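Adenylosuccinate lyase (Francisella tularensis subsp. tularensis SCHU S4, PDB 4EEI) probably catalyses the fumarate-releasing cleavage of adenylosuccinate to AMP, and of SAICAR to AICAR, in purine biosynthesis. Local coordinates at residues 112-117 against 320-325; 220-224 against 287-292; 25-30 against 198-202. All coordinates share one frame. Where two conformers were deposited one is given. Numbering follows the deposited sequence.

Contact 1: 112-117 against 320-325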
loop_
_atom_site.group_PDB
_atom_site.type_symbol
_atom_site.label_atom_id
_atom_site.label_comp_id
_atom_site.label_asym_id
_atom_site.label_seq_id
_atom_site.Cartn_x
_atom_site.Cartn_y
_atom_site.Cartn_z
ATOM N N TYR B 112 8.488 -10.445 23.210
ATOM C CA TYR B 112 9.806 -9.909 22.867
ATOM C C TYR B 112 9.701 -8.491 22.296
ATOM O O TYR B 112 10.526 -7.629 22.608
ATOM C CB TYR B 112 10.531 -10.821 21.868
ATOM C CG TYR B 112 11.139 -12.068 22.474
ATOM C CD1 TYR B 112 12.313 -12.004 23.225
ATOM C CD2 TYR B 112 10.559 -13.312 22.280
ATOM C CE1 TYR B 112 12.878 -13.148 23.784
ATOM C CE2 TYR B 112 11.120 -14.461 22.832
ATOM C CZ TYR B 112 12.275 -14.370 23.579
ATOM O OH TYR B 112 12.822 -15.516 24.117
ATOM N N VAL B 113 8.704 -8.259 21.451
ATOM C CA VAL B 113 8.504 -6.935 20.861
ATOM C C VAL B 113 8.235 -5.916 21.956
ATOM O O VAL B 113 8.809 -4.832 21.956
ATOM C CB VAL B 113 7.330 -6.946 19.892
ATOM C CG1 VAL B 113 7.072 -5.532 19.338
ATOM C CG2 VAL B 113 7.606 -7.928 18.756
ATOM N N ILE B 114 7.375 -6.283 22.900
ATOM C CA ILE B 114 7.001 -5.375 23.985
ATOM C C ILE B 114 8.202 -5.057 24.883
ATOM O O ILE B 114 8.426 -3.893 25.262
ATOM C CB ILE B 114 5.819 -5.948 24.800
ATOM C CG1 ILE B 114 4.534 -5.831 23.985
ATOM C CG2 ILE B 114 5.652 -5.203 26.136
ATOM C CD1 ILE B 114 3.333 -6.535 24.611
ATOM N N LYS B 115 8.988 -6.080 25.212
ATOM C CA LYS B 115 10.172 -5.876 26.040
ATOM C C LYS B 115 11.132 -4.941 25.324
ATOM O O LYS B 115 11.684 -4.012 25.924
ATOM C CB LYS B 115 10.879 -7.207 26.321
ATOM C CG LYS B 115 12.167 -7.050 27.118
ATOM C CD LYS B 115 12.996 -8.334 27.133
ATOM C CE LYS B 115 14.260 -8.187 27.992
ATOM N NZ LYS B 115 15.150 -7.065 27.558
ATOM N N ASP B 116 11.324 -5.176 24.031
ATOM C CA ASP B 116 12.264 -4.358 23.262
ATOM C C ASP B 116 11.735 -2.952 22.970
ATOM O O ASP B 116 12.509 -2.002 22.922
ATOM C CB ASP B 116 12.675 -5.068 21.969
ATOM C CG ASP B 116 13.567 -6.273 22.228
ATOM O OD1 ASP B 116 14.371 -6.224 23.180
ATOM O OD2 ASP B 116 13.454 -7.276 21.494
ATOM N N LEU B 117 10.427 -2.814 22.768
ATOM C CA LEU B 117 9.844 -1.485 22.577
ATOM C C LEU B 117 9.959 -0.644 23.852
ATOM O O LEU B 117 10.301 0.538 23.799
ATOM C CB LEU B 117 8.384 -1.586 22.116
ATOM C CG LEU B 117 7.565 -0.295 21.975
ATOM C CD1 LEU B 117 8.213 0.657 20.980
ATOM C CD2 LEU B 117 6.140 -0.607 21.544
ATOM N N MET B 320 10.842 -6.519 13.337
ATOM C CA MET B 320 10.456 -5.599 14.410
ATOM C C MET B 320 11.419 -5.713 15.589
ATOM O O MET B 320 11.904 -4.708 16.111
ATOM C CB MET B 320 9.019 -5.864 14.879
ATOM C CG MET B 320 8.585 -4.972 16.047
ATOM S SD MET B 320 8.533 -3.229 15.585
ATOM C CE MET B 320 7.047 -3.185 14.594
ATOM N N VAL B 321 11.693 -6.936 16.017
ATOM C CA VAL B 321 12.615 -7.133 17.130
ATOM C C VAL B 321 14.027 -6.660 16.761
ATOM O O VAL B 321 14.680 -5.946 17.534
ATOM C CB VAL B 321 12.624 -8.592 17.602
ATOM C CG1 VAL B 321 13.741 -8.820 18.617
ATOM C CG2 VAL B 321 11.269 -8.945 18.221
ATOM N N TYR B 322 14.493 -7.040 15.575
ATOM C CA TYR B 322 15.804 -6.575 15.092
ATOM C C TYR B 322 15.888 -5.051 15.097
ATOM O O TYR B 322 16.876 -4.478 15.561
ATOM C CB TYR B 322 16.086 -7.095 13.672
ATOM C CG TYR B 322 17.397 -6.584 13.094
ATOM C CD1 TYR B 322 18.573 -7.280 13.289
ATOM C CD2 TYR B 322 17.448 -5.403 12.349
ATOM C CE1 TYR B 322 19.778 -6.823 12.774
ATOM C CE2 TYR B 322 18.656 -4.932 11.831
ATOM C CZ TYR B 322 19.807 -5.654 12.044
ATOM O OH TYR B 322 21.015 -5.210 11.542
ATOM N N ALA B 323 14.852 -4.398 14.597
ATOM C CA ALA B 323 14.903 -2.950 14.430
ATOM C C ALA B 323 14.848 -2.235 15.770
ATOM O O ALA B 323 15.550 -1.252 15.968
ATOM C CB ALA B 323 13.776 -2.456 13.500
ATOM N N LEU B 324 14.009 -2.711 16.687
ATOM C CA LEU B 324 13.892 -2.059 17.997
ATOM C C LEU B 324 15.185 -2.178 18.794
ATOM O O LEU B 324 15.560 -1.252 19.517
ATOM C CB LEU B 324 12.739 -2.650 18.808
ATOM C CG LEU B 324 11.338 -2.405 18.240
ATOM C CD1 LEU B 324 10.334 -3.238 18.996
ATOM C CD2 LEU B 324 10.984 -0.920 18.354
ATOM N N ARG B 325 15.856 -3.324 18.696
ATOM C CA ARG B 325 17.125 -3.519 19.405
ATOM C C ARG B 325 18.221 -2.683 18.794
ATOM O O ARG B 325 19.042 -2.090 19.508
ATOM C CB ARG B 325 17.534 -4.997 19.402
ATOM C CG ARG B 325 16.555 -5.904 20.131
ATOM C CD ARG B 325 17.086 -7.316 20.286
ATOM N NE ARG B 325 16.110 -8.159 20.981
ATOM C CZ ARG B 325 16.245 -9.468 21.164
ATOM N NH1 ARG B 325 17.312 -10.101 20.698
ATOM N NH2 ARG B 325 15.303 -10.143 21.806
HETATM O O HOH W 1 15.125 -2.177 22.069
#

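Contact 2: 220-224 against 287-292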
loop_
_atom_site.group_PDB
_atom_site.type_symbol
_atom_site.label_atom_id
_atom_site.label_comp_id
_atom_site.label_asym_id
_atom_site.label_seq_id
_atom_site.Cartn_x
_atom_site.Cartn_y
_atom_site.Cartn_z
ATOM N N ALA B 220 -4.668 -8.466 11.679
ATOM C CA ALA B 220 -4.525 -7.214 10.944
ATOM C C ALA B 220 -4.410 -6.030 11.897
ATOM O O ALA B 220 -3.709 -5.059 11.609
ATOM C CB ALA B 220 -5.686 -7.015 9.977
ATOM N N LYS B 221 -5.107 -6.095 13.025
ATOM C CA LYS B 221 -5.042 -5.004 13.982
ATOM C C LYS B 221 -3.628 -4.881 14.543
ATOM O O LYS B 221 -3.077 -3.778 14.622
ATOM C CB LYS B 221 -6.045 -5.208 15.122
ATOM C CG LYS B 221 -5.857 -4.195 16.262
ATOM C CD LYS B 221 -7.023 -4.218 17.251
ATOM C CE LYS B 221 -6.802 -3.215 18.383
ATOM N NZ LYS B 221 -7.964 -3.221 19.323
ATOM N N LEU B 222 -3.033 -6.014 14.918
ATOM C CA LEU B 222 -1.677 -6.030 15.458
ATOM C C LEU B 222 -0.669 -5.537 14.428
ATOM O O LEU B 222 0.204 -4.721 14.743
ATOM C CB LEU B 222 -1.295 -7.441 15.927
ATOM C CG LEU B 222 0.155 -7.621 16.401
ATOM C CD1 LEU B 222 0.480 -6.687 17.559
ATOM C CD2 LEU B 222 0.426 -9.064 16.810
ATOM N N ILE B 223 -0.785 -6.039 13.202
ATOM C CA ILE B 223 0.103 -5.614 12.122
ATOM C C ILE B 223 -0.044 -4.115 11.837
ATOM O O ILE B 223 0.939 -3.445 11.503
ATOM C CB ILE B 223 -0.135 -6.471 10.858
ATOM C CG1 ILE B 223 0.117 -7.945 11.183
ATOM C CG2 ILE B 223 0.747 -6.016 9.697
ATOM C CD1 ILE B 223 1.539 -8.253 11.609
ATOM N N SER B 224 -1.261 -3.586 11.978
ATOM C CA SER B 224 -1.488 -2.142 11.853
ATOM C C SER B 224 -0.768 -1.347 12.932
ATOM O O SER B 224 -0.230 -0.260 12.666
ATOM C CB SER B 224 -2.982 -1.821 11.884
ATOM O OG SER B 224 -3.611 -2.370 10.738
ATOM N N HIS B 287 3.723 -4.765 5.050
ATOM C CA HIS B 287 2.930 -5.899 5.526
ATOM C C HIS B 287 1.499 -5.534 5.875
ATOM O O HIS B 287 0.637 -6.416 5.951
ATOM C CB HIS B 287 3.580 -6.515 6.766
ATOM C CG HIS B 287 4.927 -7.110 6.519
ATOM N ND1 HIS B 287 5.849 -7.290 7.524
ATOM C CD2 HIS B 287 5.512 -7.584 5.384
ATOM C CE1 HIS B 287 6.945 -7.842 7.028
ATOM N NE2 HIS B 287 6.758 -8.035 5.732
ATOM N N VAL B 288 1.253 -4.251 6.139
ATOM C CA VAL B 288 -0.075 -3.808 6.538
ATOM C C VAL B 288 -1.129 -4.173 5.492
ATOM O O VAL B 288 -2.177 -4.713 5.829
ATOM C CB VAL B 288 -0.116 -2.292 6.849
ATOM C CG1 VAL B 288 -1.521 -1.866 7.162
ATOM C CG2 VAL B 288 0.808 -1.967 8.034
ATOM N N SER B 289 -0.853 -3.896 4.224
ATOM C CA SER B 289 -1.817 -4.212 3.171
ATOM C C SER B 289 -2.064 -5.718 3.055
ATOM O O SER B 289 -3.185 -6.147 2.800
ATOM C CB SER B 289 -1.344 -3.661 1.830
ATOM O OG SER B 289 -0.149 -4.299 1.434
ATOM N N ILE B 290 -1.019 -6.520 3.234
ATOM C CA ILE B 290 -1.183 -7.974 3.198
ATOM C C ILE B 290 -2.173 -8.410 4.279
ATOM O O ILE B 290 -3.105 -9.181 4.015
ATOM C CB ILE B 290 0.153 -8.727 3.421
ATOM C CG1 ILE B 290 1.211 -8.268 2.419
ATOM C CG2 ILE B 290 -0.060 -10.212 3.270
ATOM C CD1 ILE B 290 2.639 -8.807 2.728
ATOM N N ALA B 291 -1.983 -7.891 5.487
ATOM C CA ALA B 291 -2.825 -8.264 6.616
ATOM C C ALA B 291 -4.263 -7.862 6.366
ATOM O O ALA B 291 -5.182 -8.621 6.682
ATOM C CB ALA B 291 -2.324 -7.626 7.887
ATOM N N LEU B 292 -4.463 -6.667 5.809
ATOM C CA LEU B 292 -5.822 -6.167 5.561
ATOM C C LEU B 292 -6.521 -7.006 4.496
ATOM O O LEU B 292 -7.712 -7.346 4.626
ATOM C CB LEU B 292 -5.785 -4.697 5.124
ATOM C CG LEU B 292 -5.343 -3.696 6.197
ATOM C CD1 LEU B 292 -5.223 -2.299 5.596
ATOM C CD2 LEU B 292 -6.360 -3.691 7.341
#

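Contact 3: 25-30 against 198-202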
loop_
_atom_site.group_PDB
_atom_site.type_symbol
_atom_site.label_atom_id
_atom_site.label_comp_id
_atom_site.label_asym_id
_atom_site.label_seq_id
_atom_site.Cartn_x
_atom_site.Cartn_y
_atom_site.Cartn_z
ATOM N N GLU B 25 0.523 -28.737 21.789
ATOM C CA GLU B 25 -0.021 -28.192 23.030
ATOM C C GLU B 25 -1.519 -27.915 22.889
ATOM O O GLU B 25 -2.307 -28.196 23.798
ATOM C CB GLU B 25 0.721 -26.910 23.432
ATOM C CG GLU B 25 0.211 -26.310 24.742
ATOM C CD GLU B 25 0.887 -24.992 25.116
ATOM O OE1 GLU B 25 1.913 -24.636 24.496
ATOM O OE2 GLU B 25 0.379 -24.311 26.036
ATOM N N VAL B 26 -1.910 -27.365 21.743
ATOM C CA VAL B 26 -3.320 -27.114 21.446
ATOM C C VAL B 26 -4.138 -28.403 21.321
ATOM O O VAL B 26 -5.250 -28.493 21.863
ATOM C CB VAL B 26 -3.453 -26.243 20.184
ATOM C CG1 VAL B 26 -4.907 -26.032 19.826
ATOM C CG2 VAL B 26 -2.766 -24.911 20.417
ATOM N N GLU B 27 -3.601 -29.397 20.614
ATOM C CA GLU B 27 -4.273 -30.696 20.503
ATOM C C GLU B 27 -4.495 -31.318 21.882
ATOM O O GLU B 27 -5.528 -31.941 22.137
ATOM C CB GLU B 27 -3.445 -31.679 19.661
ATOM C CG GLU B 27 -3.346 -31.362 18.168
ATOM C CD GLU B 27 -4.544 -31.860 17.359
ATOM O OE1 GLU B 27 -5.583 -32.228 17.959
ATOM O OE2 GLU B 27 -4.444 -31.884 16.109
ATOM N N LEU B 28 -3.526 -31.152 22.772
ATOM C CA LEU B 28 -3.605 -31.800 24.077
ATOM C C LEU B 28 -4.519 -31.025 25.010
ATOM O O LEU B 28 -5.073 -31.585 25.950
ATOM C CB LEU B 28 -2.212 -31.954 24.687
ATOM C CG LEU B 28 -1.310 -32.912 23.920
ATOM C CD1 LEU B 28 0.065 -32.992 24.565
ATOM C CD2 LEU B 28 -1.968 -34.284 23.856
ATOM N N ALA B 29 -4.673 -29.730 24.751
ATOM C CA ALA B 29 -5.607 -28.919 25.534
ATOM C C ALA B 29 -7.052 -29.371 25.311
ATOM O O ALA B 29 -7.803 -29.578 26.274
ATOM C CB ALA B 29 -5.445 -27.442 25.208
ATOM N N ILE B 30 -7.452 -29.522 24.049
ATOM C CA ILE B 30 -8.806 -29.991 23.766
ATOM C C ILE B 30 -8.960 -31.465 24.169
ATOM O O ILE B 30 -10.013 -31.879 24.659
ATOM C CB ILE B 30 -9.217 -29.743 22.288
ATOM C CG1 ILE B 30 -10.692 -30.091 22.079
ATOM C CG2 ILE B 30 -8.336 -30.529 21.322
ATOM C CD1 ILE B 30 -11.624 -29.283 22.961
ATOM N N ALA B 198 -10.632 -26.054 27.295
ATOM C CA ALA B 198 -9.388 -26.118 26.541
ATOM C C ALA B 198 -8.725 -24.744 26.469
ATOM O O ALA B 198 -7.508 -24.628 26.602
ATOM C CB ALA B 198 -9.650 -26.654 25.147
ATOM N N ALA B 199 -9.526 -23.704 26.237
ATOM C CA ALA B 199 -9.010 -22.332 26.194
ATOM C C ALA B 199 -8.419 -21.917 27.538
ATOM O O ALA B 199 -7.384 -21.238 27.588
ATOM C CB ALA B 199 -10.103 -21.361 25.758
ATOM N N ASP B 200 -9.070 -22.324 28.627
ATOM C CA ASP B 200 -8.566 -22.019 29.968
ATOM C C ASP B 200 -7.218 -22.695 30.237
ATOM O O ASP B 200 -6.351 -22.138 30.915
ATOM C CB ASP B 200 -9.574 -22.438 31.044
ATOM C CG ASP B 200 -10.764 -21.492 31.140
ATOM O OD1 ASP B 200 -10.703 -20.379 30.573
ATOM O OD2 ASP B 200 -11.759 -21.870 31.799
ATOM N N ILE B 201 -7.046 -23.900 29.706
ATOM C CA ILE B 201 -5.758 -24.588 29.811
ATOM C C ILE B 201 -4.673 -23.802 29.069
ATOM O O ILE B 201 -3.539 -23.685 29.541
ATOM C CB ILE B 201 -5.857 -26.043 29.294
ATOM C CG1 ILE B 201 -6.618 -26.908 30.305
ATOM C CG2 ILE B 201 -4.476 -26.638 29.066
ATOM C CD1 ILE B 201 -7.110 -28.221 29.740
ATOM N N LEU B 202 -5.026 -23.238 27.921
ATOM C CA LEU B 202 -4.063 -22.490 27.116
ATOM C C LEU B 202 -3.807 -21.087 27.656
ATOM O O LEU B 202 -2.733 -20.516 27.428
ATOM C CB LEU B 202 -4.524 -22.417 25.660
ATOM C CG LEU B 202 -4.554 -23.751 24.920
ATOM C CD1 LEU B 202 -5.036 -23.556 23.471
ATOM C CD2 LEU B 202 -3.167 -24.408 24.962
HETATM O O HOH W 2 -0.180 -21.703 26.579
#

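Contact 1: 112-117 against 320-325
Parallel helices can combine apolar packing with a salt bridge, as 112-117 and 320-325 do. The axes of the two segments approach to 9.1 Å at only 13°, bringing the CA atoms of V113 and V321 to 5.6 Å. The apolar part is built around V113 and L324: V113 CG1 lies 3.7 Å from M320 CG and 4.0 Å from L324 CD1, and V113 CG2 is 3.8 Å from V321 CG2. L324 CD1 also reaches L117 CB at 4.0 Å, and L324 CB lies 4.0 Å from D116 CB. The ionic part is a salt bridge, R325 NE donating to D116 OD2 at 2.8 Å; a weak second bond joins R325 NH2 to the same OD2 at 3.4 Å. R325 NH2 also forms a salt bridge with E9 of helix 8-14, so the arginine ties three helices together. The third element is a water, which donates to D116 O at 2.8 Å and, weakly, to L324 O at 2.7 Å, linking the two backbones. H226 and I229 of helix 217-244, with L168 of helix 151-173, close over the apolar side. Such near-parallel packing belongs to the long-helix bundle at the centre of the fumarase/aspartase fold.

Contact 2: 220-224 against 287-292
Small side chains let helices come close, and 220-224 against 287-292 is a compact example. The two run antiparallel, at 167°, with axes 8.7 Å apart. At the tightest point A220 faces A291: their CA atoms are 4.8 Å apart, and A220 CB lies 3.7 Å from A291 O and 4.0 Å from A291 CB. Beside this approach L292 CD2 flanks A220 CB at 4.3 Å. One turn on, I223 is the main bump. It enters the hollow bounded by H287, V288 and A291, with its CG2 3.8 Å from H287 O and its CB 3.9 Å from A291 CB. In return, V288 CG2 fits against I223 O at 3.8 Å, while V288 CG1 comes to 4.2 Å from S224 OG. The flanks are covered by Y312 of helix 304-333 and by L228 of the second subunit. No hydrogen bond crosses between the segments. S224 OG donates a hydrogen bond to A220 O at 2.8 Å, within its own helix, and H287 ND1 is hydrogen-bonded to N316 ND2, so this pairing rests on close van der Waals fit.

Contact 3: 25-30 against 198-202
An obliquely crossed, broadly antiparallel helix pair is seen where 25-30 crosses 198-202 at 134° with axes 8.6 Å apart. They meet through small residues, A29 on one helix and A198 on the other, with I201 and L202 beside them; the CA atoms of I30 and A198 come to 4.8 Å. The first residue, E25, extends its side chain towards the C-terminal end of helix 192-202. Its OE2 lies 3.7 Å from L202 CD2 and accepts a hydrogen bond from a water at 2.7 Å; the same water donates to L202 O at 2.9 Å, bridging carboxylate and backbone. V26 follows on the apolar side, its CG2 4.0 Å from L202 CD1, and also leans on F180 and on helix 94-131. E27 belongs to a different face, where it is hydrogen-bonded to H89. A29 and L202, which lies against E25, V26 and A29, are the most deeply covered pair: A29 CB points at the partner and sits 3.8 Å from L202 CD2 and 4.1 Å from I201 CG2, while A29 O is 3.6 Å from A198 CB. I30 completes the contact although its CA-to-CB bond points away, because I30 CA and CD1 lie 3.7 Å and 3.9 Å from A198 CB. Chemically, the junction is hydrophobic, with no direct hydrogen bond across it; polar linkage comes through water at one margin.

Contacts 1 and 2 belong to the same long-helix bundle: their centres are 18 Å apart and their nearest atoms about 7 Å, and helices 272-293 and 304-333, one from each, are consecutive. Contact 3 lies towards one end of the molecule, its centre 28 Å from that of contact 1 and 27 Å from that of contact 2. Its V26 side chain is about 13 Å from a bound AMP and about 11 Å from that of S94, which binds fumarate and succinate and belongs to the AMP pocket; the I30 side chain is about 13 Å from a bound succinate. In contact 2 the H287 side chain is about 12 Å from that of AMP-binding R310. Contact 1 lies away from these sites, and no touching residue belongs to the AMP pocket.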